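Local coordinates for RagB/SusD domain protein (Flavobacterium johnsoniae, PDB 5J90) that binds chitin as a SusD homolog and probably serves at the outer membrane in a polysaccharide utilization locus for chitin conversion, at residues A[52-64]-A[424-436]. Sequence-based numbering, arbitrary orientation.
Sequences QQGLNSDIWSGYM and KWIAGFPEGQEAW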
loop_
_atom_site.group_PDB
_atom_site.type_symbol
_atom_site.label_atom_id
_atom_site.label_comp_id
_atom_site.label_asym_id
_atom_site.label_seq_id
_atom_site.Cartn_x
_atom_site.Cartn_y
_atom_site.Cartn_z
ATOM N N GLN A 52 4.147 -25.713 -8.039
ATOM C CA GLN A 52 3.768 -25.090 -6.778
ATOM C C GLN A 52 4.757 -24.020 -6.351
ATOM O O GLN A 52 4.350 -22.974 -5.838
ATOM C CB GLN A 52 3.674 -26.140 -5.675
ATOM C CG GLN A 52 3.127 -25.560 -4.380
ATOM C CD GLN A 52 3.675 -26.237 -3.138
ATOM O OE1 GLN A 52 4.680 -26.954 -3.195
ATOM N NE2 GLN A 52 3.019 -26.010 -2.007
ATOM N N GLN A 53 6.052 -24.277 -6.542
ATOM C CA GLN A 53 7.065 -23.330 -6.095
ATOM C C GLN A 53 8.246 -23.193 -7.059
ATOM O O GLN A 53 8.843 -22.124 -7.170
ATOM C CB GLN A 53 7.547 -23.695 -4.685
ATOM C CG GLN A 53 8.516 -22.669 -4.122
ATOM C CD GLN A 53 8.846 -22.850 -2.638
ATOM O OE1 GLN A 53 8.015 -23.258 -1.816
ATOM N NE2 GLN A 53 10.077 -22.529 -2.296
ATOM N N GLY A 54 8.585 -24.271 -7.767
ATOM C CA GLY A 54 9.791 -24.287 -8.578
ATOM C C GLY A 54 9.854 -23.261 -9.693
ATOM O O GLY A 54 10.936 -22.787 -10.058
ATOM N N LEU A 55 8.690 -22.919 -10.237
ATOM C CA LEU A 55 8.609 -21.993 -11.366
ATOM C C LEU A 55 7.986 -20.650 -10.965
ATOM O O LEU A 55 7.581 -19.851 -11.819
ATOM C CB LEU A 55 7.840 -22.634 -12.530
ATOM C CG LEU A 55 8.599 -23.776 -13.214
ATOM C CD1 LEU A 55 7.703 -24.547 -14.169
ATOM C CD2 LEU A 55 9.793 -23.211 -13.959
ATOM N N ASN A 56 7.948 -20.390 -9.660
ATOM C CA ASN A 56 7.561 -19.064 -9.178
ATOM C C ASN A 56 8.607 -18.521 -8.202
ATOM O O ASN A 56 9.652 -18.053 -8.635
ATOM C CB ASN A 56 6.085 -18.982 -8.699
ATOM C CG ASN A 56 5.713 -20.041 -7.664
ATOM O OD1 ASN A 56 5.994 -19.891 -6.480
ATOM N ND2 ASN A 56 5.013 -21.088 -8.103
ATOM N N SER A 57 8.365 -18.624 -6.902
ATOM C CA SER A 57 9.267 -17.996 -5.949
ATOM C C SER A 57 10.706 -18.542 -5.931
ATOM O O SER A 57 11.636 -17.803 -5.597
ATOM C CB SER A 57 8.662 -17.998 -4.552
ATOM O OG SER A 57 8.378 -19.307 -4.104
ATOM N N ASP A 58 10.915 -19.809 -6.308
ATOM C CA ASP A 58 12.297 -20.317 -6.373
ATOM C C ASP A 58 13.131 -19.527 -7.373
ATOM O O ASP A 58 14.354 -19.452 -7.251
ATOM C CB ASP A 58 12.339 -21.798 -6.760
ATOM C CG ASP A 58 12.046 -22.729 -5.594
ATOM O OD1 ASP A 58 11.984 -22.265 -4.429
ATOM O OD2 ASP A 58 11.868 -23.944 -5.851
ATOM N N ILE A 59 12.461 -18.938 -8.360
ATOM C CA ILE A 59 13.125 -18.155 -9.394
ATOM C C ILE A 59 13.060 -16.650 -9.093
ATOM O O ILE A 59 14.071 -15.958 -9.169
ATOM C CB ILE A 59 12.543 -18.488 -10.782
ATOM C CG1 ILE A 59 12.820 -19.966 -11.109
ATOM C CG2 ILE A 59 13.120 -17.559 -11.838
ATOM C CD1 ILE A 59 12.288 -20.417 -12.455
ATOM N N TRP A 60 11.887 -16.140 -8.734
ATOM C CA TRP A 60 11.748 -14.711 -8.448
ATOM C C TRP A 60 12.642 -14.269 -7.286
ATOM O O TRP A 60 13.109 -13.129 -7.257
ATOM C CB TRP A 60 10.291 -14.368 -8.159
ATOM C CG TRP A 60 9.344 -14.633 -9.315
ATOM C CD1 TRP A 60 9.634 -14.596 -10.655
ATOM C CD2 TRP A 60 7.959 -14.977 -9.214
ATOM N NE1 TRP A 60 8.510 -14.896 -11.389
ATOM C CE2 TRP A 60 7.471 -15.141 -10.528
ATOM C CE3 TRP A 60 7.083 -15.163 -8.139
ATOM C CZ2 TRP A 60 6.139 -15.469 -10.792
ATOM C CZ3 TRP A 60 5.762 -15.494 -8.404
ATOM C CH2 TRP A 60 5.305 -15.644 -9.719
ATOM N N SER A 61 12.878 -15.174 -6.333
ATOM C CA SER A 61 13.730 -14.905 -5.172
ATOM C C SER A 61 15.186 -14.655 -5.542
ATOM O O SER A 61 15.958 -14.190 -4.711
ATOM C CB SER A 61 13.707 -16.106 -4.228
ATOM O OG SER A 61 14.260 -17.252 -4.881
ATOM N N GLY A 62 15.574 -15.033 -6.756
ATOM C CA GLY A 62 16.976 -15.019 -7.130
ATOM C C GLY A 62 17.762 -16.268 -6.769
ATOM O O GLY A 62 18.978 -16.309 -6.975
ATOM N N TYR A 63 17.102 -17.295 -6.244
ATOM C CA TYR A 63 17.804 -18.520 -5.860
ATOM C C TYR A 63 18.183 -19.413 -7.046
ATOM O O TYR A 63 19.262 -20.004 -7.054
ATOM C CB TYR A 63 16.934 -19.337 -4.920
ATOM C CG TYR A 63 16.975 -18.924 -3.460
ATOM C CD1 TYR A 63 17.768 -17.861 -3.011
ATOM C CD2 TYR A 63 16.224 -19.615 -2.522
ATOM C CE1 TYR A 63 17.802 -17.513 -1.650
ATOM C CE2 TYR A 63 16.255 -19.282 -1.176
ATOM C CZ TYR A 63 17.045 -18.230 -0.743
ATOM O OH TYR A 63 17.065 -17.919 0.601
ATOM N N MET A 64 17.279 -19.537 -8.012
ATOM C CA MET A 64 17.416 -20.524 -9.089
ATOM C C MET A 64 16.894 -19.946 -10.386
ATOM O O MET A 64 16.169 -18.943 -10.382
ATOM C CB MET A 64 16.646 -21.800 -8.724
ATOM C CG MET A 64 17.204 -22.506 -7.494
ATOM S SD MET A 64 16.258 -23.930 -6.912
ATOM C CE MET A 64 15.525 -23.249 -5.411
ATOM N N LYS A 424 20.831 -13.524 5.379
ATOM C CA LYS A 424 19.606 -14.284 5.582
ATOM C C LYS A 424 19.228 -15.028 4.295
ATOM O O LYS A 424 18.887 -16.223 4.313
ATOM C CB LYS A 424 18.512 -13.290 5.975
ATOM C CG LYS A 424 17.248 -13.884 6.520
ATOM C CD LYS A 424 16.330 -12.721 6.922
ATOM C CE LYS A 424 15.028 -13.202 7.490
ATOM N NZ LYS A 424 14.057 -12.067 7.488
ATOM N N TRP A 425 19.315 -14.318 3.179
ATOM C CA TRP A 425 19.025 -14.868 1.863
ATOM C C TRP A 425 19.961 -16.047 1.548
ATOM O O TRP A 425 19.505 -17.106 1.115
ATOM C CB TRP A 425 19.146 -13.734 0.847
ATOM C CG TRP A 425 18.886 -14.022 -0.616
ATOM C CD1 TRP A 425 17.689 -13.933 -1.274
ATOM C CD2 TRP A 425 19.870 -14.312 -1.620
ATOM N NE1 TRP A 425 17.860 -14.190 -2.612
ATOM C CE2 TRP A 425 19.190 -14.435 -2.853
ATOM C CE3 TRP A 425 21.258 -14.504 -1.593
ATOM C CZ2 TRP A 425 19.849 -14.721 -4.048
ATOM C CZ3 TRP A 425 21.911 -14.801 -2.785
ATOM C CH2 TRP A 425 21.206 -14.907 -3.993
ATOM N N ILE A 426 21.259 -15.887 1.794
ATOM C CA ILE A 426 22.176 -17.004 1.545
ATOM C C ILE A 426 21.820 -18.205 2.428
ATOM O O ILE A 426 21.766 -19.340 1.949
ATOM C CB ILE A 426 23.666 -16.622 1.749
ATOM C CG1 ILE A 426 24.081 -15.522 0.773
ATOM C CG2 ILE A 426 24.566 -17.858 1.560
ATOM C CD1 ILE A 426 25.449 -14.893 1.088
ATOM N N ALA A 427 21.579 -17.958 3.714
ATOM C CA ALA A 427 21.309 -19.032 4.664
ATOM C C ALA A 427 20.041 -19.828 4.351
ATOM O O ALA A 427 19.964 -21.020 4.663
ATOM C CB ALA A 427 21.257 -18.477 6.093
ATOM N N GLY A 428 19.043 -19.175 3.747
ATOM C CA GLY A 428 17.747 -19.805 3.546
ATOM C C GLY A 428 17.623 -20.653 2.293
ATOM O O GLY A 428 16.595 -21.291 2.102
ATOM N N PHE A 429 18.656 -20.670 1.450
ATOM C CA PHE A 429 18.638 -21.483 0.239
ATOM C C PHE A 429 18.385 -22.939 0.628
ATOM O O PHE A 429 18.945 -23.411 1.623
ATOM C CB PHE A 429 19.979 -21.343 -0.491
ATOM C CG PHE A 429 20.052 -22.127 -1.770
ATOM C CD1 PHE A 429 20.620 -23.399 -1.786
ATOM C CD2 PHE A 429 19.554 -21.603 -2.952
ATOM C CE1 PHE A 429 20.682 -24.132 -2.960
ATOM C CE2 PHE A 429 19.614 -22.335 -4.131
ATOM C CZ PHE A 429 20.181 -23.603 -4.129
ATOM N N PRO A 430 17.554 -23.668 -0.148
ATOM C CA PRO A 430 16.885 -23.342 -1.413
ATOM C C PRO A 430 15.405 -22.939 -1.264
ATOM O O PRO A 430 14.634 -23.073 -2.220
ATOM C CB PRO A 430 16.959 -24.676 -2.160
ATOM C CG PRO A 430 16.719 -25.674 -1.072
ATOM C CD PRO A 430 17.377 -25.095 0.184
ATOM N N GLU A 431 15.010 -22.459 -0.088
ATOM C CA GLU A 431 13.592 -22.168 0.173
ATOM C C GLU A 431 13.166 -20.783 -0.361
ATOM O O GLU A 431 13.158 -19.774 0.351
ATOM C CB GLU A 431 13.290 -22.323 1.668
ATOM C CG GLU A 431 11.844 -22.700 1.985
ATOM C CD GLU A 431 10.851 -21.660 1.491
ATOM O OE1 GLU A 431 10.613 -20.662 2.210
ATOM O OE2 GLU A 431 10.319 -21.829 0.374
ATOM N N GLY A 432 12.796 -20.757 -1.631
ATOM C CA GLY A 432 12.580 -19.506 -2.328
ATOM C C GLY A 432 11.409 -18.659 -1.871
ATOM O O GLY A 432 11.439 -17.448 -2.064
ATOM N N GLN A 433 10.391 -19.265 -1.270
ATOM C CA GLN A 433 9.200 -18.507 -0.892
ATOM C C GLN A 433 9.501 -17.442 0.166
ATOM O O GLN A 433 9.128 -16.282 -0.003
ATOM C CB GLN A 433 8.088 -19.458 -0.440
ATOM C CG GLN A 433 6.811 -18.768 0.047
ATOM C CD GLN A 433 6.055 -18.023 -1.046
ATOM O OE1 GLN A 433 6.195 -18.303 -2.246
ATOM N NE2 GLN A 433 5.238 -17.065 -0.629
ATOM N N GLU A 434 10.198 -17.815 1.233
ATOM C CA GLU A 434 10.531 -16.835 2.253
ATOM C C GLU A 434 11.454 -15.757 1.688
ATOM O O GLU A 434 11.306 -14.585 2.000
ATOM C CB GLU A 434 11.161 -17.519 3.461
ATOM C CG GLU A 434 11.432 -16.572 4.633
ATOM C CD GLU A 434 10.202 -15.812 5.103
ATOM O OE1 GLU A 434 9.060 -16.271 4.882
ATOM O OE2 GLU A 434 10.373 -14.740 5.720
ATOM N N ALA A 435 12.408 -16.152 0.846
ATOM C CA ALA A 435 13.320 -15.183 0.242
ATOM C C ALA A 435 12.582 -14.177 -0.636
ATOM O O ALA A 435 12.911 -12.988 -0.631
ATOM C CB ALA A 435 14.418 -15.904 -0.564
ATOM N N TRP A 436 11.595 -14.656 -1.397
ATOM C CA TRP A 436 10.759 -13.777 -2.232
ATOM C C TRP A 436 9.954 -12.800 -1.371
ATOM O O TRP A 436 9.858 -11.609 -1.691
ATOM C CB TRP A 436 9.833 -14.618 -3.131
ATOM C CG TRP A 436 8.856 -13.845 -3.985
ATOM C CD1 TRP A 436 9.123 -12.763 -4.782
ATOM C CD2 TRP A 436 7.463 -14.128 -4.145
ATOM N NE1 TRP A 436 7.969 -12.346 -5.415
ATOM C CE2 TRP A 436 6.939 -13.174 -5.045
ATOM C CE3 TRP A 436 6.605 -15.105 -3.617
ATOM C CZ2 TRP A 436 5.589 -13.157 -5.411
ATOM C CZ3 TRP A 436 5.268 -15.094 -3.988
ATOM C CH2 TRP A 436 4.775 -14.127 -4.878
HETATM O O HOH W 1 14.722 -18.426 2.276
#
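The ring of Y63 turns an edge to W425 and a face to F429. Y63 CE1 lies over the W425 indole, 3.6 Å from W425 CE2, and the planes stand 58° apart, an edge-to-face pair. F429 sends its own edge onto a face of Y63, with F429 CD2 3.8 Å from Y63 CG, so the three rings form one aromatic cluster; P430 CB lies over the centre of a face of F429. At the edge of the W425 indole, NE1 donates almost straight (173°) to S61 O at 2.8 Å, the acceptor lying in the ring plane. W60 CE3 sits over a face of W436, 3.7 Å from W436 CE2, though the two rings meet obliquely. With CG anti to its carbonyl carbon (chi1 -83°), Y63 carries its hydroxyl to W425 O, donating in the carbonyl plane on a lone pair at 2.6 Å; a water bridges the same hydroxyl to E431 O. A phenylalanine here would probably leave W425 O, near the end of helix 413-428, without this donor and the water without one of its acceptors.

A polar cluster gathers Q53, S57 and D58 against the start of helix 432-442. Q53 NE2 gives one hydrogen to E431 OE2 at 2.8 Å and the other to D58 OD1, which also accepts from G432 N (3.3 Å). E431 is the N-cap of helix 432-442: OE1 accepts from E434 N, and OE2 from Q433 N as well, while S57 OG donates to Q433 OE1. D58 OD2 is also hydrogen-bonded to Y49 OH, and Q53 OE1 to R129. Two buried carboxylates thus share one amide donor, which probably eases their mutual repulsion while tying helices 46-54 and 57-60 to the turn between helices 413-428 and 432-442.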